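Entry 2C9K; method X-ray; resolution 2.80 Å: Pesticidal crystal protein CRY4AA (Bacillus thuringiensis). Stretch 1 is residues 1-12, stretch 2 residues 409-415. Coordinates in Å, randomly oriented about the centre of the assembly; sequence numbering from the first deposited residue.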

# COMPACT_ATOMS: atom_id res chain seq x y z
N GLY A 1 -10.04 9.37 0.56
CA GLY A 1 -10.66 10.73 0.52
C GLY A 1 -11.02 11.13 -0.90
O GLY A 1 -11.34 10.26 -1.71
N GLU A 2 -10.97 12.43 -1.20
CA GLU A 2 -11.28 12.90 -2.54
C GLU A 2 -10.06 13.59 -3.17
O GLU A 2 -9.87 14.80 -3.05
CB GLU A 2 -12.51 13.84 -2.51
CG GLU A 2 -12.23 15.34 -2.46
CD GLU A 2 -11.63 15.81 -1.15
OE1 GLU A 2 -10.99 15.00 -0.44
OE2 GLU A 2 -11.79 17.01 -0.83
N LEU A 3 -9.22 12.80 -3.81
CA LEU A 3 -8.02 13.29 -4.47
C LEU A 3 -7.32 12.08 -5.09
O LEU A 3 -6.63 11.34 -4.40
CB LEU A 3 -7.11 13.99 -3.44
CG LEU A 3 -5.95 14.85 -3.96
CD1 LEU A 3 -6.29 15.45 -5.33
CD2 LEU A 3 -5.65 15.95 -2.95
N SER A 4 -7.52 11.90 -6.40
CA SER A 4 -6.98 10.75 -7.12
C SER A 4 -5.51 10.73 -7.49
O SER A 4 -5.01 9.70 -7.93
CB SER A 4 -7.81 10.51 -8.38
OG SER A 4 -7.66 11.58 -9.29
N ALA A 5 -4.81 11.84 -7.33
CA ALA A 5 -3.39 11.86 -7.69
C ALA A 5 -2.63 10.81 -6.88
O ALA A 5 -1.81 10.08 -7.44
CB ALA A 5 -2.80 13.24 -7.45
N TYR A 6 -2.89 10.75 -5.58
CA TYR A 6 -2.24 9.78 -4.70
C TYR A 6 -2.24 8.40 -5.33
O TYR A 6 -1.19 7.80 -5.57
CB TYR A 6 -2.96 9.71 -3.35
CG TYR A 6 -2.90 10.97 -2.51
CD1 TYR A 6 -3.87 11.22 -1.54
CD2 TYR A 6 -1.86 11.89 -2.66
CE1 TYR A 6 -3.82 12.36 -0.75
CE2 TYR A 6 -1.80 13.03 -1.87
CZ TYR A 6 -2.78 13.26 -0.92
OH TYR A 6 -2.74 14.40 -0.14
N THR A 7 -3.44 7.89 -5.61
CA THR A 7 -3.58 6.57 -6.21
C THR A 7 -3.13 6.48 -7.67
O THR A 7 -2.75 5.40 -8.12
CB THR A 7 -5.02 6.05 -6.07
OG1 THR A 7 -5.95 7.07 -6.44
CG2 THR A 7 -5.30 5.63 -4.63
N ILE A 8 -3.16 7.58 -8.42
CA ILE A 8 -2.72 7.54 -9.82
C ILE A 8 -1.19 7.57 -9.92
O ILE A 8 -0.59 6.81 -10.68
CB ILE A 8 -3.24 8.74 -10.64
CG1 ILE A 8 -4.76 8.64 -10.84
CG2 ILE A 8 -2.54 8.75 -12.00
CD1 ILE A 8 -5.36 9.87 -11.47
N VAL A 9 -0.56 8.47 -9.18
CA VAL A 9 0.89 8.55 -9.20
C VAL A 9 1.46 7.19 -8.81
O VAL A 9 2.48 6.75 -9.35
CB VAL A 9 1.41 9.60 -8.21
CG1 VAL A 9 2.92 9.53 -8.12
CG2 VAL A 9 0.97 10.99 -8.65
N VAL A 10 0.82 6.52 -7.87
CA VAL A 10 1.30 5.22 -7.42
C VAL A 10 1.05 4.18 -8.51
O VAL A 10 1.88 3.30 -8.73
CB VAL A 10 0.60 4.79 -6.12
CG1 VAL A 10 1.02 3.39 -5.73
CG2 VAL A 10 0.97 5.76 -5.01
N GLY A 11 -0.08 4.31 -9.18
CA GLY A 11 -0.41 3.38 -10.25
C GLY A 11 0.56 3.44 -11.41
O GLY A 11 0.88 2.41 -12.00
N THR A 12 1.04 4.64 -11.73
CA THR A 12 1.97 4.84 -12.83
C THR A 12 3.35 4.25 -12.58
O THR A 12 3.98 3.72 -13.48
CB THR A 12 2.14 6.32 -13.14
OG1 THR A 12 0.86 6.92 -13.28
CG2 THR A 12 2.92 6.50 -14.43
N LEU A 409 -11.81 3.38 -2.83
CA LEU A 409 -10.75 4.36 -3.05
C LEU A 409 -10.80 4.98 -4.44
O LEU A 409 -11.54 4.53 -5.31
CB LEU A 409 -9.39 3.71 -2.78
CG LEU A 409 -9.03 3.51 -1.29
CD1 LEU A 409 -9.01 4.85 -0.59
CD2 LEU A 409 -10.04 2.59 -0.62
N PRO A 410 -10.01 6.04 -4.66
CA PRO A 410 -9.98 6.72 -5.96
C PRO A 410 -9.53 5.85 -7.14
O PRO A 410 -9.06 4.72 -6.95
CB PRO A 410 -9.02 7.88 -5.71
CG PRO A 410 -9.23 8.18 -4.26
CD PRO A 410 -9.23 6.79 -3.67
N ILE A 411 -9.68 6.38 -8.35
CA ILE A 411 -9.27 5.69 -9.56
C ILE A 411 -7.77 5.42 -9.52
O ILE A 411 -7.03 6.03 -8.74
CB ILE A 411 -9.58 6.52 -10.82
CG1 ILE A 411 -9.01 7.93 -10.66
CG2 ILE A 411 -11.08 6.54 -11.07
CD1 ILE A 411 -9.21 8.82 -11.88
N LEU A 412 -7.32 4.50 -10.37
CA LEU A 412 -5.91 4.12 -10.42
C LEU A 412 -5.22 4.67 -11.66
O LEU A 412 -3.99 4.72 -11.73
CB LEU A 412 -5.80 2.60 -10.38
CG LEU A 412 -4.42 2.01 -10.56
CD1 LEU A 412 -3.54 2.41 -9.39
CD2 LEU A 412 -4.53 0.52 -10.66
N LYS A 413 -6.01 5.08 -12.64
CA LYS A 413 -5.48 5.62 -13.89
C LYS A 413 -6.16 6.92 -14.28
O LYS A 413 -7.25 7.22 -13.79
CB LYS A 413 -5.66 4.59 -15.01
CG LYS A 413 -5.05 3.24 -14.72
CD LYS A 413 -5.06 2.36 -15.96
CE LYS A 413 -6.47 1.90 -16.33
NZ LYS A 413 -7.00 0.86 -15.42
N ARG A 414 -5.53 7.69 -15.16
CA ARG A 414 -6.11 8.94 -15.63
C ARG A 414 -7.44 8.58 -16.28
O ARG A 414 -7.50 7.70 -17.14
CB ARG A 414 -5.21 9.62 -16.64
CG ARG A 414 -3.89 10.07 -16.06
CD ARG A 414 -3.07 10.77 -17.13
NE ARG A 414 -3.70 12.01 -17.56
CZ ARG A 414 -3.30 12.73 -18.60
NH1 ARG A 414 -2.26 12.33 -19.32
NH2 ARG A 414 -3.93 13.86 -18.90
N ARG A 415 -8.48 9.27 -15.86
CA ARG A 415 -9.84 9.00 -16.32
C ARG A 415 -10.18 8.98 -17.80
O ARG A 415 -9.50 9.59 -18.63
CB ARG A 415 -10.80 9.93 -15.58
CG ARG A 415 -12.17 9.32 -15.42
CD ARG A 415 -12.05 7.82 -15.19
NE ARG A 415 -13.34 7.19 -15.03
CZ ARG A 415 -14.14 7.41 -14.00
NH1 ARG A 415 -13.75 8.24 -13.04
NH2 ARG A 415 -15.33 6.81 -13.93

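A single hydrogen bond joins these two stretches, and it runs from a side chain on a helix to the backbone of a segment that is neither helix nor strand: T7 OG1 donates to I411 O at 2.7 Å. I411 belongs to a segment with no regular helix or strand, and T7, in the p rotamer with its CA-to-CB bond directed toward that segment, brings its hydroxyl to I411 O. T7 OG1 also lies 3.3 Å from P410 CB, so hydroxyl and ring pack closely as well.

The rest is van der Waals packing, part of it between carbons and part of carbon against carbonyl oxygen, between segments some 400 residues apart in sequence. P410, the most covered residue of its stretch, sets its ring against the first residues of stretch 1, with its CB 3.8 Å from S4 CA; S4 CB in turn meets I411 CG1 at 3.6 Å. One turn on, where the CA atoms of I8 and L412 lie 4.7 Å apart, I8 reaches across with its end, and its CD1 sits 4.0 Å from I411 CD1.

G11 shows the value of an absent side chain. L412 CD1 rests 3.4 Å from G11 CA and 3.3 Å from T7 O; a CB on G11 would fall about 2.5 Å from L412 CD1, a clash.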